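Local atomic coordinates of thymine dioxygenase (Neurospora crassa, PDB entry 5C3Q), a protein that probably acts as an iron- and 2-oxoglutarate-dependent dioxygenase, a thymine-7-hydroxylase that binds thymine next to its metal centre and 2-oxoglutarate. Residues Ile53-Ser67 / Phe147-Leu161. Numbering follows the deposited sequence.
Sequences IPIQPDFREHVFNTS and FKSTMNNFFDQCKAL. With EDO (1,2-ethanediol), chain L.
Phe59 drives its ring as a knob into the hole formed by Thr150, Asn153, Phe154 and Gln157 of the facing helix, and Phe59 CE2 lies at the edge of the Phe154 ring, 3.8 Å from Phe154 CD1. One face of Phe154 is covered centrally by Val63 CG1, a CH-pi contact 4.1 Å from the centroid; the other takes Cys158 SG. Beside it, the bent Met151 chain brings CE to 3.6 Å from Val63 O, and Thr66 CG2 packs on Phe147 CD1. The outer side is polar and wetter: His62 is exposed, and a water links Gln157 OE1 to Gln56 N. There the Gln157 amide plane is turned only 15° from that of the Phe59 ring, with NE2 bound to Asn153 OD1 (2.8 Å). His62 NE2 donates a bent bond to Thr150 OG1 (3.2 Å, 137°), a hydroxyl also paired with Gly146 O. Leu161 CD1 meets the ring carbon Pro54 CD, and its CD2 the methyl Ile53 CD1. The helices, 132° apart in direction, pack over the main sheet of the double-stranded beta-helix fold: Val63 rests on Ile291 of strand 284-295, Met151 on Leu193 of strand 190-200, and Phe154 turns edge-to-face with Phe226 of strand 222-227.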
# COMPACT_ATOMS: atom_id res chain seq x y z
N ILE A 53 -12.51 4.04 11.04
CA ILE A 53 -12.57 4.72 9.75
C ILE A 53 -14.00 4.60 9.20
O ILE A 53 -14.76 3.74 9.65
CB ILE A 53 -11.54 4.16 8.74
CG1 ILE A 53 -11.65 2.64 8.60
CG2 ILE A 53 -10.13 4.55 9.17
CD1 ILE A 53 -11.04 2.09 7.32
N PRO A 54 -14.37 5.44 8.23
CA PRO A 54 -15.74 5.39 7.71
C PRO A 54 -16.12 4.10 6.96
O PRO A 54 -17.31 3.82 6.79
CB PRO A 54 -15.82 6.60 6.76
CG PRO A 54 -14.66 7.47 7.13
CD PRO A 54 -13.60 6.53 7.61
N ILE A 55 -15.14 3.33 6.50
CA ILE A 55 -15.42 2.05 5.83
C ILE A 55 -15.86 1.02 6.86
O ILE A 55 -15.11 0.73 7.79
CB ILE A 55 -14.19 1.54 5.04
CG1 ILE A 55 -13.85 2.51 3.91
CG2 ILE A 55 -14.46 0.15 4.47
CD1 ILE A 55 -12.48 2.30 3.30
N GLN A 56 -17.05 0.46 6.68
CA GLN A 56 -17.65 -0.47 7.66
C GLN A 56 -16.96 -1.84 7.67
O GLN A 56 -16.63 -2.37 6.61
CB GLN A 56 -19.14 -0.66 7.38
CG GLN A 56 -20.00 0.57 7.62
CD GLN A 56 -20.05 0.99 9.08
OE1 GLN A 56 -19.71 2.13 9.41
NE2 GLN A 56 -20.47 0.08 9.95
N PRO A 57 -16.78 -2.43 8.87
CA PRO A 57 -16.11 -3.73 8.96
C PRO A 57 -16.82 -4.87 8.23
O PRO A 57 -16.15 -5.76 7.70
CB PRO A 57 -16.04 -4.01 10.47
CG PRO A 57 -16.83 -2.95 11.15
CD PRO A 57 -17.05 -1.83 10.19
N ASP A 58 -18.15 -4.86 8.20
CA ASP A 58 -18.89 -5.91 7.48
C ASP A 58 -18.70 -5.80 5.97
O ASP A 58 -18.63 -6.81 5.28
CB ASP A 58 -20.38 -5.94 7.86
CG ASP A 58 -21.14 -4.71 7.40
OD1 ASP A 58 -20.60 -3.59 7.51
OD2 ASP A 58 -22.29 -4.87 6.92
N PHE A 59 -18.59 -4.57 5.46
CA PHE A 59 -18.30 -4.38 4.04
C PHE A 59 -16.87 -4.82 3.71
O PHE A 59 -16.64 -5.47 2.69
CB PHE A 59 -18.53 -2.93 3.59
CG PHE A 59 -18.28 -2.70 2.12
CD1 PHE A 59 -18.98 -3.43 1.16
CD2 PHE A 59 -17.33 -1.78 1.69
CE1 PHE A 59 -18.74 -3.24 -0.19
CE2 PHE A 59 -17.09 -1.59 0.34
CZ PHE A 59 -17.80 -2.32 -0.60
N ARG A 60 -15.91 -4.47 4.57
CA ARG A 60 -14.52 -4.91 4.41
C ARG A 60 -14.42 -6.44 4.38
O ARG A 60 -13.70 -7.01 3.56
CB ARG A 60 -13.63 -4.36 5.53
CG ARG A 60 -12.26 -5.03 5.65
CD ARG A 60 -11.45 -4.43 6.77
NE ARG A 60 -10.18 -5.11 6.99
CZ ARG A 60 -9.22 -4.68 7.82
NH1 ARG A 60 -8.10 -5.38 7.94
NH2 ARG A 60 -9.38 -3.56 8.52
N GLU A 61 -15.14 -7.09 5.28
CA GLU A 61 -15.18 -8.56 5.34
C GLU A 61 -15.71 -9.14 4.02
O GLU A 61 -15.15 -10.10 3.48
CB GLU A 61 -16.05 -9.01 6.51
CG GLU A 61 -15.82 -10.44 6.96
CD GLU A 61 -16.67 -10.82 8.15
OE1 GLU A 61 -16.94 -9.95 9.02
OE2 GLU A 61 -17.08 -12.00 8.23
N HIS A 62 -16.78 -8.54 3.50
CA HIS A 62 -17.35 -8.92 2.20
C HIS A 62 -16.34 -8.72 1.06
O HIS A 62 -16.20 -9.59 0.20
CB HIS A 62 -18.62 -8.10 1.94
CG HIS A 62 -19.20 -8.32 0.57
ND1 HIS A 62 -19.75 -9.52 0.18
CD2 HIS A 62 -19.34 -7.48 -0.48
CE1 HIS A 62 -20.19 -9.41 -1.06
NE2 HIS A 62 -19.96 -8.18 -1.48
N VAL A 63 -15.63 -7.60 1.07
CA VAL A 63 -14.62 -7.31 0.05
C VAL A 63 -13.52 -8.38 0.06
O VAL A 63 -13.12 -8.87 -1.00
CB VAL A 63 -14.03 -5.89 0.21
CG1 VAL A 63 -12.78 -5.69 -0.64
CG2 VAL A 63 -15.08 -4.84 -0.15
N PHE A 64 -13.05 -8.74 1.26
CA PHE A 64 -12.06 -9.82 1.41
C PHE A 64 -12.58 -11.16 0.91
O PHE A 64 -11.86 -11.89 0.23
CB PHE A 64 -11.59 -9.94 2.86
CG PHE A 64 -10.39 -9.10 3.19
CD1 PHE A 64 -10.53 -7.74 3.45
CD2 PHE A 64 -9.12 -9.65 3.23
CE1 PHE A 64 -9.44 -6.96 3.75
CE2 PHE A 64 -8.02 -8.87 3.52
CZ PHE A 64 -8.18 -7.52 3.79
N ASN A 65 -13.82 -11.50 1.25
CA ASN A 65 -14.46 -12.72 0.74
C ASN A 65 -14.56 -12.72 -0.78
O ASN A 65 -14.32 -13.74 -1.43
CB ASN A 65 -15.86 -12.90 1.34
CG ASN A 65 -15.84 -13.27 2.82
OD1 ASN A 65 -14.94 -13.98 3.28
ND2 ASN A 65 -16.85 -12.81 3.56
N THR A 66 -14.89 -11.56 -1.35
CA THR A 66 -14.99 -11.40 -2.80
C THR A 66 -13.61 -11.56 -3.46
O THR A 66 -13.50 -12.18 -4.52
CB THR A 66 -15.61 -10.03 -3.16
OG1 THR A 66 -16.83 -9.86 -2.44
CG2 THR A 66 -15.89 -9.94 -4.65
N SER A 67 -12.58 -11.00 -2.82
CA SER A 67 -11.21 -11.15 -3.30
C SER A 67 -10.77 -12.61 -3.28
O SER A 67 -10.16 -13.09 -4.23
CB SER A 67 -10.24 -10.32 -2.43
OG SER A 67 -8.89 -10.56 -2.80
N PHE A 147 -18.61 -9.15 -8.28
CA PHE A 147 -17.19 -8.83 -8.12
C PHE A 147 -16.88 -7.38 -8.49
O PHE A 147 -16.27 -6.66 -7.71
CB PHE A 147 -16.30 -9.77 -8.95
CG PHE A 147 -14.82 -9.49 -8.80
CD1 PHE A 147 -14.11 -10.01 -7.73
CD2 PHE A 147 -14.15 -8.71 -9.73
CE1 PHE A 147 -12.76 -9.74 -7.58
CE2 PHE A 147 -12.79 -8.44 -9.59
CZ PHE A 147 -12.10 -8.96 -8.51
N LYS A 148 -17.31 -6.96 -9.68
CA LYS A 148 -17.02 -5.61 -10.16
C LYS A 148 -17.66 -4.54 -9.27
O LYS A 148 -16.99 -3.59 -8.88
CB LYS A 148 -17.49 -5.41 -11.60
CG LYS A 148 -17.23 -4.01 -12.14
CD LYS A 148 -18.08 -3.68 -13.36
CE LYS A 148 -17.40 -4.11 -14.64
NZ LYS A 148 -18.30 -3.94 -15.81
N SER A 149 -18.94 -4.71 -8.98
CA SER A 149 -19.69 -3.72 -8.20
C SER A 149 -19.13 -3.56 -6.79
O SER A 149 -19.08 -2.46 -6.25
CB SER A 149 -21.17 -4.09 -8.13
OG SER A 149 -21.34 -5.40 -7.62
N THR A 150 -18.71 -4.67 -6.20
CA THR A 150 -18.07 -4.67 -4.88
C THR A 150 -16.75 -3.88 -4.91
O THR A 150 -16.53 -3.00 -4.07
CB THR A 150 -17.79 -6.11 -4.41
OG1 THR A 150 -19.04 -6.79 -4.21
CG2 THR A 150 -17.00 -6.12 -3.10
N MET A 151 -15.89 -4.19 -5.87
CA MET A 151 -14.56 -3.59 -5.95
C MET A 151 -14.60 -2.12 -6.35
O MET A 151 -13.80 -1.33 -5.86
CB MET A 151 -13.67 -4.38 -6.92
CG MET A 151 -13.34 -5.78 -6.42
SD MET A 151 -12.55 -5.75 -4.80
CE MET A 151 -12.80 -7.43 -4.25
N ASN A 152 -15.52 -1.75 -7.24
CA ASN A 152 -15.70 -0.33 -7.60
C ASN A 152 -16.21 0.49 -6.42
O ASN A 152 -15.77 1.62 -6.20
CB ASN A 152 -16.64 -0.18 -8.80
CG ASN A 152 -15.94 -0.46 -10.12
OD1 ASN A 152 -14.72 -0.40 -10.21
ND2 ASN A 152 -16.73 -0.76 -11.14
N ASN A 153 -17.15 -0.08 -5.67
CA ASN A 153 -17.65 0.53 -4.43
C ASN A 153 -16.50 0.72 -3.45
O ASN A 153 -16.30 1.82 -2.92
CB ASN A 153 -18.74 -0.36 -3.81
CG ASN A 153 -19.43 0.29 -2.63
OD1 ASN A 153 -19.09 1.39 -2.20
ND2 ASN A 153 -20.43 -0.39 -2.10
N PHE A 154 -15.72 -0.33 -3.22
CA PHE A 154 -14.57 -0.26 -2.32
C PHE A 154 -13.55 0.77 -2.80
O PHE A 154 -13.03 1.55 -2.00
CB PHE A 154 -13.92 -1.63 -2.18
CG PHE A 154 -12.89 -1.69 -1.08
CD1 PHE A 154 -13.27 -1.58 0.25
CD2 PHE A 154 -11.55 -1.88 -1.37
CE1 PHE A 154 -12.33 -1.64 1.27
CE2 PHE A 154 -10.60 -1.94 -0.36
CZ PHE A 154 -11.00 -1.83 0.96
N PHE A 155 -13.27 0.78 -4.10
CA PHE A 155 -12.35 1.76 -4.70
C PHE A 155 -12.74 3.20 -4.33
O PHE A 155 -11.89 3.98 -3.89
CB PHE A 155 -12.30 1.59 -6.23
CG PHE A 155 -11.25 2.43 -6.91
CD1 PHE A 155 -11.49 3.77 -7.19
CD2 PHE A 155 -10.03 1.88 -7.28
CE1 PHE A 155 -10.53 4.55 -7.82
CE2 PHE A 155 -9.07 2.66 -7.91
CZ PHE A 155 -9.32 3.99 -8.19
N ASP A 156 -14.01 3.53 -4.51
CA ASP A 156 -14.52 4.89 -4.24
C ASP A 156 -14.52 5.25 -2.75
O ASP A 156 -14.27 6.40 -2.39
CB ASP A 156 -15.91 5.08 -4.85
CG ASP A 156 -15.89 5.09 -6.37
OD1 ASP A 156 -14.80 5.27 -6.96
OD2 ASP A 156 -16.96 4.91 -6.99
N GLN A 157 -14.78 4.28 -1.89
CA GLN A 157 -14.71 4.51 -0.44
C GLN A 157 -13.27 4.73 0.04
O GLN A 157 -13.03 5.56 0.92
CB GLN A 157 -15.36 3.36 0.32
CG GLN A 157 -16.87 3.31 0.10
CD GLN A 157 -17.56 2.33 1.03
OE1 GLN A 157 -17.24 2.25 2.22
NE2 GLN A 157 -18.52 1.59 0.49
N CYS A 158 -12.31 4.00 -0.54
CA CYS A 158 -10.89 4.22 -0.24
C CYS A 158 -10.41 5.55 -0.83
O CYS A 158 -9.58 6.23 -0.23
CB CYS A 158 -10.03 3.08 -0.79
SG CYS A 158 -10.21 1.51 0.09
N LYS A 159 -10.92 5.89 -2.01
CA LYS A 159 -10.65 7.19 -2.63
C LYS A 159 -11.09 8.33 -1.70
O LYS A 159 -10.38 9.32 -1.54
CB LYS A 159 -11.38 7.29 -3.98
CG LYS A 159 -11.46 8.67 -4.61
CD LYS A 159 -12.31 8.60 -5.88
CE LYS A 159 -12.69 9.98 -6.38
NZ LYS A 159 -13.64 9.88 -7.53
N ALA A 160 -12.27 8.17 -1.09
CA ALA A 160 -12.78 9.14 -0.12
C ALA A 160 -11.90 9.21 1.13
O ALA A 160 -11.63 10.30 1.64
CB ALA A 160 -14.22 8.83 0.25
N LEU A 161 -11.44 8.06 1.62
CA LEU A 161 -10.55 8.03 2.79
C LEU A 161 -9.20 8.69 2.51
O LEU A 161 -8.65 9.38 3.37
CB LEU A 161 -10.34 6.59 3.27
CG LEU A 161 -9.51 6.39 4.55
CD1 LEU A 161 -10.06 7.21 5.71
CD2 LEU A 161 -9.46 4.92 4.92
C1 EDO L . -12.57 -2.37 9.04
O1 EDO L . -11.46 -1.72 8.41
C2 EDO L . -13.27 -1.37 9.95
O2 EDO L . -13.45 -0.14 9.25
O HOH W 1 -18.41 0.54 4.22